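Local structure of beta-glucosidase (6JXG) at residues A120-N123 / W124-F127; N134-A137 / M138-T141; A395-D398 / A399-L403. The protein probably hydrolyses terminal, non-reducing beta-D-glucosyl residues with release of beta-D-glucose, as a secreted family 3 glycoside hydrolase of cellulose degradation. All blocks are in the same frame, centred on the assembly; numbering follows the deposited sequence.

Contact 1: residues A120-N123 / W124-F127; sequences AGRN and WEGF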
# COMPACT_ATOMS: atom_id res chain seq x y z
N ALA A 120 2.20 -12.00 6.31
CA ALA A 120 3.30 -11.68 5.42
C ALA A 120 3.92 -10.30 5.68
O ALA A 120 3.27 -9.32 6.09
CB ALA A 120 2.92 -11.90 3.97
N GLY A 121 5.24 -10.25 5.58
CA GLY A 121 5.95 -9.18 6.28
C GLY A 121 5.92 -7.78 5.66
O GLY A 121 6.24 -6.81 6.36
N ARG A 122 5.58 -7.67 4.38
CA ARG A 122 5.60 -6.36 3.71
C ARG A 122 4.21 -5.80 3.39
O ARG A 122 4.08 -4.79 2.68
CB ARG A 122 6.40 -6.48 2.43
CG ARG A 122 7.86 -6.81 2.70
CD ARG A 122 8.60 -6.92 1.37
NE ARG A 122 8.89 -5.54 0.87
CZ ARG A 122 9.64 -5.26 -0.19
NH1 ARG A 122 10.15 -6.24 -0.93
NH2 ARG A 122 9.87 -4.00 -0.52
N ASN A 123 3.19 -6.39 3.95
CA ASN A 123 1.82 -6.01 3.55
C ASN A 123 1.45 -4.57 3.89
O ASN A 123 0.78 -3.92 3.15
CB ASN A 123 0.77 -6.98 4.14
CG ASN A 123 0.94 -8.39 3.66
OD1 ASN A 123 1.61 -8.64 2.69
ND2 ASN A 123 0.23 -9.32 4.30
N TRP A 124 1.98 -4.10 4.98
CA TRP A 124 1.93 -2.67 5.38
C TRP A 124 2.43 -1.65 4.37
O TRP A 124 1.93 -0.48 4.35
CB TRP A 124 2.65 -2.45 6.73
CG TRP A 124 4.07 -2.82 6.73
CD1 TRP A 124 4.59 -4.04 6.94
CD2 TRP A 124 5.15 -1.96 6.33
NE1 TRP A 124 5.98 -3.98 6.81
CE2 TRP A 124 6.34 -2.71 6.42
CE3 TRP A 124 5.24 -0.61 5.96
CZ2 TRP A 124 7.63 -2.15 6.15
CZ3 TRP A 124 6.53 -0.04 5.67
CH2 TRP A 124 7.70 -0.81 5.78
N GLU A 125 3.32 -2.06 3.47
CA GLU A 125 3.76 -1.17 2.41
C GLU A 125 2.70 -0.95 1.33
O GLU A 125 2.74 0.07 0.59
CB GLU A 125 4.99 -1.75 1.69
CG GLU A 125 6.23 -2.04 2.53
CD GLU A 125 7.51 -2.04 1.72
OE1 GLU A 125 7.81 -1.04 1.00
OE2 GLU A 125 8.28 -3.03 1.83
N GLY A 126 1.78 -1.91 1.23
CA GLY A 126 0.78 -1.96 0.21
C GLY A 126 -0.56 -1.32 0.57
O GLY A 126 -0.64 -0.52 1.48
N PHE A 127 -1.59 -1.69 -0.21
CA PHE A 127 -2.86 -1.00 -0.25
C PHE A 127 -4.06 -1.94 -0.10
O PHE A 127 -5.15 -1.72 -0.67
CB PHE A 127 -3.00 -0.22 -1.58
CG PHE A 127 -2.14 1.01 -1.67
CD1 PHE A 127 -2.01 1.92 -0.57
CD2 PHE A 127 -1.57 1.35 -2.89
CE1 PHE A 127 -1.28 3.10 -0.72
CE2 PHE A 127 -0.83 2.54 -3.02
CZ PHE A 127 -0.69 3.38 -1.96

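Contact 2: residues N134-A137 / M138-T141; sequences NGLA and MSNT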
# COMPACT_ATOMS: atom_id res chain seq x y z
N ASN A 134 -7.27 -1.26 -3.36
CA ASN A 134 -5.86 -1.26 -3.74
C ASN A 134 -5.60 -0.48 -5.05
O ASN A 134 -4.80 0.48 -5.10
CB ASN A 134 -5.36 -2.70 -3.81
CG ASN A 134 -3.86 -2.83 -3.83
OD1 ASN A 134 -3.18 -2.19 -4.63
ND2 ASN A 134 -3.32 -3.63 -2.90
N GLY A 135 -6.34 -0.84 -6.07
CA GLY A 135 -6.32 -0.11 -7.36
C GLY A 135 -6.60 1.39 -7.30
O GLY A 135 -5.79 2.11 -7.84
N LEU A 136 -7.63 1.85 -6.58
CA LEU A 136 -7.86 3.29 -6.38
C LEU A 136 -6.70 3.97 -5.62
O LEU A 136 -6.31 5.11 -5.95
CB LEU A 136 -9.20 3.58 -5.68
CG LEU A 136 -10.41 3.87 -6.63
CD1 LEU A 136 -10.29 5.11 -7.52
CD2 LEU A 136 -10.64 2.68 -7.49
N ALA A 137 -6.14 3.29 -4.64
CA ALA A 137 -4.99 3.82 -3.94
C ALA A 137 -3.75 3.93 -4.87
O ALA A 137 -3.08 4.96 -4.85
CB ALA A 137 -4.68 3.03 -2.69
N MET A 138 -3.52 2.91 -5.68
CA MET A 138 -2.45 2.87 -6.65
C MET A 138 -2.57 4.04 -7.63
O MET A 138 -1.60 4.79 -7.79
CB MET A 138 -2.38 1.54 -7.44
CG MET A 138 -1.87 0.31 -6.70
SD MET A 138 -0.23 0.37 -6.11
CE MET A 138 0.67 0.45 -7.66
N SER A 139 -3.77 4.22 -8.21
CA SER A 139 -3.94 5.23 -9.26
C SER A 139 -3.85 6.63 -8.68
O SER A 139 -3.14 7.50 -9.24
CB SER A 139 -5.26 5.02 -10.03
OG SER A 139 -6.35 5.14 -9.17
N ASN A 140 -4.39 6.84 -7.48
CA ASN A 140 -4.30 8.17 -6.92
C ASN A 140 -2.86 8.48 -6.46
O ASN A 140 -2.43 9.60 -6.56
CB ASN A 140 -5.29 8.38 -5.76
CG ASN A 140 -6.65 8.75 -6.26
OD1 ASN A 140 -6.90 9.90 -6.63
ND2 ASN A 140 -7.54 7.77 -6.29
N THR A 141 -2.16 7.49 -5.91
CA THR A 141 -0.75 7.70 -5.51
C THR A 141 0.18 8.00 -6.71
O THR A 141 0.98 8.92 -6.70
CB THR A 141 -0.20 6.47 -4.76
OG1 THR A 141 -1.04 6.20 -3.59
CG2 THR A 141 1.21 6.74 -4.36

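Contact 3: residues A395-D398 / A399-L403; sequences APLD and AITPL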
# COMPACT_ATOMS: atom_id res chain seq x y z
N ALA A 395 5.72 10.80 19.37
CA ALA A 395 5.19 9.65 20.07
C ALA A 395 3.89 9.98 20.79
O ALA A 395 3.63 11.13 21.08
CB ALA A 395 6.20 9.14 21.07
N PRO A 396 3.09 8.97 21.12
CA PRO A 396 1.81 9.29 21.81
C PRO A 396 2.00 10.20 23.04
O PRO A 396 1.27 11.17 23.23
CB PRO A 396 1.31 7.92 22.24
CG PRO A 396 1.76 7.02 21.13
CD PRO A 396 3.18 7.55 20.78
N LEU A 397 2.96 9.87 23.90
CA LEU A 397 3.16 10.68 25.12
C LEU A 397 3.60 12.13 24.83
O LEU A 397 3.23 13.08 25.57
CB LEU A 397 4.14 9.95 26.08
CG LEU A 397 4.37 10.68 27.40
CD1 LEU A 397 3.03 10.71 28.16
CD2 LEU A 397 5.47 10.03 28.19
N ASP A 398 4.36 12.34 23.74
CA ASP A 398 4.74 13.69 23.28
C ASP A 398 3.52 14.52 23.07
O ASP A 398 3.45 15.68 23.42
CB ASP A 398 5.56 13.62 21.95
CG ASP A 398 6.90 12.89 22.09
OD1 ASP A 398 7.33 12.63 23.27
OD2 ASP A 398 7.53 12.57 21.03
N ALA A 399 2.51 13.96 22.38
CA ALA A 399 1.28 14.68 22.08
C ALA A 399 0.33 14.75 23.28
O ALA A 399 -0.36 15.73 23.47
CB ALA A 399 0.54 14.04 20.93
N ILE A 400 0.24 13.70 24.06
CA ILE A 400 -0.72 13.69 25.15
C ILE A 400 -0.34 14.62 26.32
O ILE A 400 -1.19 15.33 26.84
CB ILE A 400 -0.89 12.26 25.66
CG1 ILE A 400 -1.62 11.42 24.59
CG2 ILE A 400 -1.54 12.22 27.06
CD1 ILE A 400 -1.52 9.94 24.87
N THR A 401 0.94 14.66 26.64
CA THR A 401 1.44 15.36 27.81
C THR A 401 0.90 16.80 27.88
O THR A 401 0.19 17.13 28.83
CB THR A 401 2.96 15.33 27.88
OG1 THR A 401 3.36 14.00 28.16
CG2 THR A 401 3.49 16.29 28.99
N PRO A 402 1.13 17.63 26.83
CA PRO A 402 0.60 18.99 26.98
C PRO A 402 -0.92 19.07 27.10
O PRO A 402 -1.45 19.97 27.78
CB PRO A 402 1.10 19.72 25.73
CG PRO A 402 1.71 18.71 24.82
CD PRO A 402 1.73 17.38 25.52
N LEU A 403 -1.62 18.15 26.43
CA LEU A 403 -3.06 18.19 26.37
C LEU A 403 -3.66 17.82 27.75
O LEU A 403 -4.64 18.45 28.23
CB LEU A 403 -3.61 17.22 25.29
CG LEU A 403 -3.33 17.60 23.84
CD1 LEU A 403 -3.80 16.48 22.91
CD2 LEU A 403 -4.02 18.92 23.43

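Contact 1: residues A120-N123 / W124-F127
R122, at the third position of the type I beta turn A120-N123, pairs with E125 in the short 3-10 turn that follows, in the loop between strand 105-106 and helix 131-147. The loop belongs to the N-terminal, TIM-barrel-like domain of family 3 glycoside hydrolases, where loops following barrel strands commonly shape the substrate pocket. The 3-10 winding is fixed by two backbone bonds of the i to i+3 kind: E125 N reaches R122 O at 2.9 Å and G126 N reaches N123 O at 3.0 Å. Glycine suits position 126, because a beta carbon there would point back at N123 O. The arginine's guanidinium grips the glutamate side-on, with two nitrogens on one oxygen. R122 NE meets E125 OE2 at 2.8 Å on its anti side, while R122 NH2 meets the same E125 OE2 at 3.0 Å on its syn side. That oxygen lies in the guanidinium plane, but both nitrogens stand on one face of the carboxylate, and the two flat groups are turned 34° apart. The bend of the arginine at chi3 (79°) brings NE and NH2 round to the acid. Two N-H groups on E125 OE2 help fix the rotation of the carboxylate; a longer, weak ion pair links R122 to E442. N123 turns the other way, its ND2 bonded to I117 O. W124 takes the chi1 of 61°, with CG between the backbone N and the carbonyl carbon, and its indole folds back over the turn. W124 NE1 makes a weak, bent bond to G121 O at 2.9 Å, an oxygen that also accepts from S440 OG. R122 C lies beneath one face of the indole, and toward the rim of that face E125 CG sits 3.6 Å from the ring plane.

Contact 2: residues N134-A137 / M138-T141
The carboxamide of N140 turns its edge to L136 O, which lies close to the amide plane, while the amide of N134 has M138 beside its oxygen. N140 ND2 bonds to L136 O at 3.0 Å, and N140 N reaches the same oxygen, L136 O, from the opposite face of the carbonyl. L136 runs alongside in the same direction, its CD1 4.0 Å from N140 ND2. At the other amide, N134 OD1 rests 3.5 Å from M138 CG and is buried without a polar partner, whereas N134 ND2 is held by S128 O. These are i to i+4 contacts within helix 131-147 of the barrel domain, where N140 meets helix 84-100 and M138 meets helix 184-191. A leucine in place of N140 has no amide to give, and L136 O would probably be left without its amide mate on one face of the carbonyl. T141 repeats the double grip one residue on: OG1, anti to the carbonyl carbon (chi1 -57°), bends back to A137 O at 2.7 Å, and T141 N approaches A137 O from the other face at 2.9 Å. A threonine suits this buried place because its hydroxyl is spent on its own helix.

Contact 3: residues A395-D398 / A399-L403
L397 and T401 form the close-set part of this first stretch of helix 396-406, and D398 with P402 its looser, solvent-facing part. On the tight side T401 gives L397 O two donors. The hydroxyl OG1 lies 2.8 Å from L397 O, and the backbone T401 N reaches L397 O at 3.0 Å from the opposite face of the carbonyl. With OG1 anti to the carbonyl carbon (chi1 -69°), the hydroxyl folds back along the helix, and threonine suits a place beside leucines because L397 O satisfies it. The leucine crosses it at a slant, its CD1 only 3.3 Å from T401 OG1. One residue earlier, I400 N bonds to P396 O at 2.9 Å, and I400 CG1 presses to 3.2 Å from P396 O. Both P396 and I400, buried and apolar, suit their place on F435 of strand 431-438, while L397 and T401 face L413 and L411 of strand 410-414. A399 N makes a weak bond to A395 O, and the small A399 packs on helix 511-519. Things differ toward solvent. P402 has no N-H to offer, so its CD approaches D398 O at 3.2 Å where a helical bond would otherwise stand, and the helix kinks there. The proline is exposed, as is D398, whose carboxylate turns back to the start of the helix. D398 OD2 receives A395 N at 3.0 Å, met from above the carboxylate plane, and the positive end of the helix dipole would probably favour the acid's negative charge here. A395 is the N-cap, and P396 in the first turn needs no N-H acceptor. The D398 bond is thus the backbone-to-N3 half of a capping box, opening the helix of a beta-alpha-beta crossover between parallel strands 351-355 and 410-414.

How the contacts relate
Contacts 1 and 2 are neighbours in the barrel domain, their centres about 15 Å apart, and they meet through F127. This phenylalanine leaves the end of contact 1 and packs on the helix of contact 2: F127 CG lies 3.4 Å from A137 CB, and F127 CD2 lies 3.6 Å from M138 SD. The loop bearing the R122-E125 pair thus rests on the helix that follows it. Contact 3 stands apart in the C-terminal domain, its nearest atoms about 17 Å from those of contact 1 and about 24 Å from those of contact 2. The mannose O-linked to T431, a glycan of the protein itself and not a substrate, is about 11 Å from the I400 side chain.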